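Local coordinates for DNA protection during starvation protein (Mycobacterium smegmatis, PDB 2YW6) that probably protects DNA from oxidative damage by oxidising ferrous iron with hydrogen peroxide and storing it as a ferric mineral inside a hollow shell of twelve subunits, at residues B[22-25]-B[26-30]; B[45-48]-B[49-53]. All coordinates share one frame; numbering follows the deposited sequence.

Interaction 1 (B[22-25]-B[26-30]); sequences QKQL and STYND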
ATOM      1  N   GLN B  22      27.201 -19.401  16.437  1.00 32.75           N
ATOM      2  CA  GLN B  22      26.794 -20.638  15.784  1.00 33.16           C
ATOM      3  C   GLN B  22      25.828 -21.398  16.688  1.00 34.86           C
ATOM      4  O   GLN B  22      24.835 -21.960  16.217  1.00 32.33           O
ATOM      5  CB  GLN B  22      28.006 -21.512  15.483  1.00 32.04           C
ATOM      6  CG  GLN B  22      27.644 -22.831  14.851  1.00 29.96           C
ATOM      7  CD  GLN B  22      26.974 -22.649  13.504  1.00 29.78           C
ATOM      8  OE1 GLN B  22      27.543 -22.029  12.604  1.00 30.85           O
ATOM      9  NE2 GLN B  22      25.765 -23.187  13.358  1.00 26.46           N
ATOM     10  N   LYS B  23      26.140 -21.438  17.980  1.00 37.56           N
ATOM     11  CA  LYS B  23      25.273 -22.101  18.950  1.00 38.74           C
ATOM     12  C   LYS B  23      23.894 -21.460  18.830  1.00 39.30           C
ATOM     13  O   LYS B  23      22.880 -22.144  18.714  1.00 36.35           O
ATOM     14  CB  LYS B  23      25.781 -21.887  20.388  1.00 40.94           C
ATOM     15  CG  LYS B  23      26.745 -22.927  20.916  1.00 45.57           C
ATOM     16  CD  LYS B  23      28.082 -22.837  20.238  1.00 49.62           C
ATOM     17  CE  LYS B  23      29.085 -23.768  20.896  1.00 52.16           C
ATOM     18  NZ  LYS B  23      30.470 -23.513  20.399  1.00 52.19           N
ATOM     19  N   GLN B  24      23.877 -20.131  18.872  1.00 37.90           N
ATOM     20  CA  GLN B  24      22.638 -19.382  18.783  1.00 35.37           C
ATOM     21  C   GLN B  24      21.917 -19.694  17.472  1.00 32.66           C
ATOM     22  O   GLN B  24      20.697 -19.882  17.456  1.00 32.32           O
ATOM     23  CB  GLN B  24      22.930 -17.883  18.889  1.00 34.78           C
ATOM     24  CG  GLN B  24      21.712 -17.046  19.262  1.00 41.05           C
ATOM     25  CD  GLN B  24      21.309 -17.181  20.731  1.00 42.31           C
ATOM     26  OE1 GLN B  24      21.755 -18.095  21.437  1.00 43.61           O
ATOM     27  NE2 GLN B  24      20.454 -16.274  21.190  1.00 40.98           N
ATOM     28  N   LEU B  25      22.673 -19.755  16.381  1.00 30.09           N
ATOM     29  CA  LEU B  25      22.109 -20.043  15.072  1.00 31.43           C
ATOM     30  C   LEU B  25      21.332 -21.368  15.060  1.00 31.90           C
ATOM     31  O   LEU B  25      20.209 -21.434  14.549  1.00 34.13           O
ATOM     32  CB  LEU B  25      23.226 -20.101  14.026  1.00 28.90           C
ATOM     33  CG  LEU B  25      22.938 -19.798  12.550  1.00 28.23           C
ATOM     34  CD1 LEU B  25      23.806 -20.690  11.689  1.00 25.88           C
ATOM     35  CD2 LEU B  25      21.474 -20.019  12.207  1.00 27.97           C
ATOM     36  N   SER B  26      21.926 -22.420  15.612  1.00 32.18           N
ATOM     37  CA  SER B  26      21.267 -23.718  15.637  1.00 33.86           C
ATOM     38  C   SER B  26      20.030 -23.710  16.531  1.00 33.96           C
ATOM     39  O   SER B  26      19.036 -24.375  16.231  1.00 34.52           O
ATOM     40  CB  SER B  26      22.246 -24.800  16.099  1.00 34.10           C
ATOM     41  OG  SER B  26      23.410 -24.784  15.291  1.00 34.62           O
ATOM     42  N   THR B  27      20.090 -22.961  17.629  1.00 33.61           N
ATOM     43  CA  THR B  27      18.957 -22.865  18.548  1.00 33.28           C
ATOM     44  C   THR B  27      17.774 -22.194  17.862  1.00 33.20           C
ATOM     45  O   THR B  27      16.625 -22.602  18.055  1.00 33.34           O
ATOM     46  CB  THR B  27      19.305 -22.051  19.805  1.00 34.37           C
ATOM     47  OG1 THR B  27      20.191 -22.811  20.629  1.00 35.06           O
ATOM     48  CG2 THR B  27      18.041 -21.708  20.593  1.00 33.59           C
ATOM     49  N   TYR B  28      18.057 -21.153  17.077  1.00 34.62           N
ATOM     50  CA  TYR B  28      17.013 -20.443  16.351  1.00 35.77           C
ATOM     51  C   TYR B  28      16.396 -21.349  15.296  1.00 36.54           C
ATOM     52  O   TYR B  28      15.174 -21.456  15.204  1.00 40.78           O
ATOM     53  CB  TYR B  28      17.577 -19.191  15.680  1.00 34.35           C
ATOM     54  CG  TYR B  28      17.917 -18.057  16.631  1.00 30.88           C
ATOM     55  CD1 TYR B  28      18.685 -16.965  16.203  1.00 27.98           C
ATOM     56  CD2 TYR B  28      17.427 -18.042  17.943  1.00 29.41           C
ATOM     57  CE1 TYR B  28      18.958 -15.892  17.062  1.00 29.18           C
ATOM     58  CE2 TYR B  28      17.693 -16.980  18.807  1.00 28.56           C
ATOM     59  CZ  TYR B  28      18.455 -15.905  18.362  1.00 28.54           C
ATOM     60  OH  TYR B  28      18.724 -14.864  19.219  1.00 26.05           O
ATOM     61  N   ASN B  29      17.235 -22.009  14.504  1.00 36.09           N
ATOM     62  CA  ASN B  29      16.715 -22.895  13.470  1.00 36.12           C
ATOM     63  C   ASN B  29      15.825 -23.960  14.101  1.00 36.70           C
ATOM     64  O   ASN B  29      14.689 -24.193  13.651  1.00 33.15           O
ATOM     65  CB  ASN B  29      17.854 -23.574  12.705  1.00 37.26           C
ATOM     66  CG  ASN B  29      18.616 -22.608  11.820  1.00 37.56           C
ATOM     67  OD1 ASN B  29      18.112 -21.550  11.468  1.00 39.99           O
ATOM     68  ND2 ASN B  29      19.832 -22.982  11.441  1.00 39.31           N
ATOM     69  N   ASP B  30      16.344 -24.599  15.147  1.00 36.29           N
ATOM     70  CA  ASP B  30      15.599 -25.634  15.847  1.00 35.12           C
ATOM     71  C   ASP B  30      14.325 -25.008  16.402  1.00 33.86           C
ATOM     72  O   ASP B  30      13.260 -25.633  16.417  1.00 34.94           O
ATOM     73  CB  ASP B  30      16.447 -26.209  16.984  1.00 37.92           C
ATOM     74  CG  ASP B  30      15.856 -27.483  17.578  1.00 43.14           C
ATOM     75  OD1 ASP B  30      14.811 -27.955  17.079  1.00 43.14           O
ATOM     76  OD2 ASP B  30      16.438 -28.017  18.547  1.00 44.53           O
TER
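Gln24 and Tyr28, one turn apart on helix 12-41 of the ferritin-like four-helix bundle, make the main side-chain contact between 22-25 and 26-30. The backbone is regular alpha-helix: Ser26 N, Thr27 N, Tyr28 N and Asn29 N bond to the carbonyl oxygens of Gln22, Lys23, Gln24 and Leu25, the last pair at 3.0 Å (Asn29 N to Leu25 O). Thr27 OG1 adds a weak, long bond to Lys23 O, an oxygen that already receives Thr27 N.

Among the side-chain polar contacts, Gln24 NE2 donates to Tyr28 OH over 3.0 Å, the hydroxyl lying 20° out of the amide plane. A bend at chi2 (74°) folds the glutamine chain over the ring face, so that its amide reaches the hydroxyl. Gln24 NE2 is also hydrogen-bonded to Thr120 OG1, and Tyr28 OH to His141 ND1, which links this helix with helices 102-127 and 132-155. Ser26 OG is bonded to Asp89 OD1, and Gln22 OE1 accepts from Lys80 N.

The apolar part of Gln24 also takes part: CG sits over the face of the Tyr28 ring, 3.9 Å from its centroid, in a CH-pi contact. Amide and ring planes are 63° apart, so the two groups do not stack flat.

On the side packed against helix 47-75, Leu25 touches Val68 and Asn29 touches Ala65; the Asn29 side chain is about 7 Å from that of Asp66, a probable iron ligand. Here Leu25 crosses the Asn29 amide, its CD2 methyl coming within 3.5 Å of Asn29 ND2.

Interaction 2 (B[45-48]-B[49-53]); sequences PNFI and GVHEM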
ATOM      1  N   PRO B  45     -10.146 -25.912  21.694  1.00 52.83           N
ATOM      2  CA  PRO B  45     -10.908 -24.659  21.705  1.00 54.18           C
ATOM      3  C   PRO B  45     -10.163 -23.379  21.317  1.00 61.88           C
ATOM      4  O   PRO B  45     -10.516 -22.726  20.337  1.00 67.24           O
ATOM      5  CB  PRO B  45     -11.422 -24.592  23.140  1.00 51.26           C
ATOM      6  CG  PRO B  45     -11.575 -26.030  23.515  1.00 45.29           C
ATOM      7  CD  PRO B  45     -10.321 -26.643  22.961  1.00 46.61           C
ATOM      8  N   ASN B  46      -9.140 -23.026  22.090  1.00 77.29           N
ATOM      9  CA  ASN B  46      -8.367 -21.801  21.867  1.00 82.76           C
ATOM     10  C   ASN B  46      -7.093 -21.972  21.039  1.00 77.49           C
ATOM     11  O   ASN B  46      -6.078 -21.325  21.315  1.00 68.63           O
ATOM     12  CB  ASN B  46      -8.002 -21.184  23.218  1.00102.44           C
ATOM     13  CG  ASN B  46      -9.196 -21.057  24.139  1.00129.92           C
ATOM     14  OD1 ASN B  46     -10.105 -20.265  23.892  1.00144.44           O
ATOM     15  ND2 ASN B  46      -9.204 -21.848  25.206  1.00144.14           N
ATOM     16  N   PHE B  47      -7.152 -22.819  20.015  1.00 67.04           N
ATOM     17  CA  PHE B  47      -5.987 -23.062  19.173  1.00 57.48           C
ATOM     18  C   PHE B  47      -5.753 -21.987  18.108  1.00 55.18           C
ATOM     19  O   PHE B  47      -4.670 -21.904  17.529  1.00 52.11           O
ATOM     20  CB  PHE B  47      -6.091 -24.447  18.522  1.00 54.70           C
ATOM     21  CG  PHE B  47      -6.831 -24.466  17.212  1.00 54.62           C
ATOM     22  CD1 PHE B  47      -6.180 -24.165  16.025  1.00 55.00           C
ATOM     23  CD2 PHE B  47      -8.168 -24.828  17.162  1.00 55.64           C
ATOM     24  CE1 PHE B  47      -6.854 -24.240  14.807  1.00 56.35           C
ATOM     25  CE2 PHE B  47      -8.844 -24.905  15.955  1.00 54.57           C
ATOM     26  CZ  PHE B  47      -8.189 -24.610  14.776  1.00 54.70           C
ATOM     27  N   ILE B  48      -6.767 -21.176  17.837  1.00 53.10           N
ATOM     28  CA  ILE B  48      -6.607 -20.109  16.860  1.00 52.07           C
ATOM     29  C   ILE B  48      -5.699 -19.048  17.468  1.00 50.58           C
ATOM     30  O   ILE B  48      -4.851 -18.482  16.782  1.00 48.88           O
ATOM     31  CB  ILE B  48      -7.973 -19.465  16.472  1.00 54.06           C
ATOM     32  CG1 ILE B  48      -8.550 -20.160  15.243  1.00 56.93           C
ATOM     33  CG2 ILE B  48      -7.796 -17.993  16.141  1.00 57.50           C
ATOM     34  CD1 ILE B  48      -8.735 -21.614  15.412  1.00 58.94           C
ATOM     35  N   GLY B  49      -5.887 -18.790  18.760  1.00 48.51           N
ATOM     36  CA  GLY B  49      -5.081 -17.804  19.454  1.00 46.72           C
ATOM     37  C   GLY B  49      -3.622 -18.216  19.469  1.00 46.38           C
ATOM     38  O   GLY B  49      -2.726 -17.370  19.384  1.00 45.32           O
ATOM     39  N   VAL B  50      -3.384 -19.520  19.571  1.00 44.64           N
ATOM     40  CA  VAL B  50      -2.033 -20.047  19.583  1.00 44.67           C
ATOM     41  C   VAL B  50      -1.396 -19.867  18.198  1.00 44.38           C
ATOM     42  O   VAL B  50      -0.222 -19.505  18.089  1.00 44.33           O
ATOM     43  CB  VAL B  50      -2.030 -21.535  19.980  1.00 45.62           C
ATOM     44  CG1 VAL B  50      -0.599 -22.052  20.072  1.00 43.96           C
ATOM     45  CG2 VAL B  50      -2.739 -21.704  21.314  1.00 45.58           C
ATOM     46  N   HIS B  51      -2.171 -20.120  17.148  1.00 43.94           N
ATOM     47  CA  HIS B  51      -1.696 -19.938  15.772  1.00 43.88           C
ATOM     48  C   HIS B  51      -1.303 -18.465  15.626  1.00 45.58           C
ATOM     49  O   HIS B  51      -0.197 -18.126  15.209  1.00 44.26           O
ATOM     50  CB  HIS B  51      -2.823 -20.248  14.784  1.00 42.37           C
ATOM     51  CG  HIS B  51      -2.959 -21.693  14.437  1.00 41.93           C
ATOM     52  ND1 HIS B  51      -2.711 -22.705  15.340  1.00 41.68           N
ATOM     53  CD2 HIS B  51      -3.335 -22.302  13.289  1.00 42.00           C
ATOM     54  CE1 HIS B  51      -2.928 -23.871  14.763  1.00 40.01           C
ATOM     55  NE2 HIS B  51      -3.309 -23.655  13.517  1.00 40.70           N
ATOM     56  N   GLU B  52      -2.247 -17.601  15.982  1.00 48.42           N
ATOM     57  CA  GLU B  52      -2.077 -16.161  15.928  1.00 49.67           C
ATOM     58  C   GLU B  52      -0.796 -15.721  16.613  1.00 48.70           C
ATOM     59  O   GLU B  52      -0.070 -14.875  16.109  1.00 47.87           O
ATOM     60  CB  GLU B  52      -3.246 -15.471  16.629  1.00 53.92           C
ATOM     61  CG  GLU B  52      -3.930 -14.419  15.798  1.00 61.80           C
ATOM     62  CD  GLU B  52      -5.144 -14.972  15.105  1.00 65.30           C
ATOM     63  OE1 GLU B  52      -6.170 -15.172  15.793  1.00 66.53           O
ATOM     64  OE2 GLU B  52      -5.072 -15.222  13.881  1.00 66.44           O
ATOM     65  N   MET B  53      -0.537 -16.291  17.780  1.00 46.99           N
ATOM     66  CA  MET B  53       0.638 -15.941  18.562  1.00 44.81           C
ATOM     67  C   MET B  53       1.954 -16.476  17.977  1.00 41.18           C
ATOM     68  O   MET B  53       2.970 -15.776  17.977  1.00 40.32           O
ATOM     69  CB  MET B  53       0.442 -16.432  19.999  1.00 46.43           C
ATOM     70  CG  MET B  53       1.604 -16.170  20.934  1.00 50.50           C
ATOM     71  SD  MET B  53       1.303 -16.894  22.553  1.00 53.16           S
ATOM     72  CE  MET B  53       1.793 -18.579  22.308  1.00 52.50           C
TER
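Residues 45-48 and 49-53 run from a loop into the first turns of helix 47-75, the second long helix of the ferritin-like bundle. Two backbone bonds join them: His51 N to Phe47 O at 3.1 Å, and the straighter Glu52 N to Ile48 O at 2.9 Å, where the N-H...O angle is 173°.

Phe47 and His51 form an edge-to-face aromatic pair. The CD1 edge of Phe47 comes over the His51 ring face, centroids 5.1 Å apart and planes at 72°. Phe47 CG stands between its own backbone N and carbonyl carbon (chi1 88°), which brings the ring alongside the helix to meet the residue one turn on. His51 also meets the ring of His39, while Phe47 makes a second edge-to-face contact with His155 of a neighbouring subunit.

Ile48 and Glu52 run side by side in the same direction, Ile48 CG2 approaching Glu52 OE1 to 3.3 Å. Val50 lies against the start of the turn, its CG2 methyl 3.4 Å from Asn46 O, and packs on Val102 and Leu106 of helix 102-127. Asn46 OD1 is hydrogen-bonded to Asn46 ND2 of another neighbouring subunit.

Glu52 OE1 also lies near Glu52 OE1 of a neighbouring subunit. Such closeness of two carboxylates beside isoleucine methyls would tend to raise their pKa and could favour a shared proton or a counter-ion.

In the fold
From the N terminus, the chain first forms interaction 1, midway along helix 12-41, then passes through short strand 42-43 and a loop to interaction 2 at the start of helix 47-75. Each contact lies within one continuous stretch, closing a helical turn and no long loop; the two follow in series, neither nesting nor crossing. The centres of interactions 1 and 2 are about 26 Å apart, and the nearest atoms of interactions 1 and 2 about 14 Å. Interaction 1 sits near the centre of the chain, tying helix 12-41 to the other long helices near the probable iron ligands. Interaction 2 lies at the bundle's end, joining helix 47-75 to neighbouring subunits of the dodecamer.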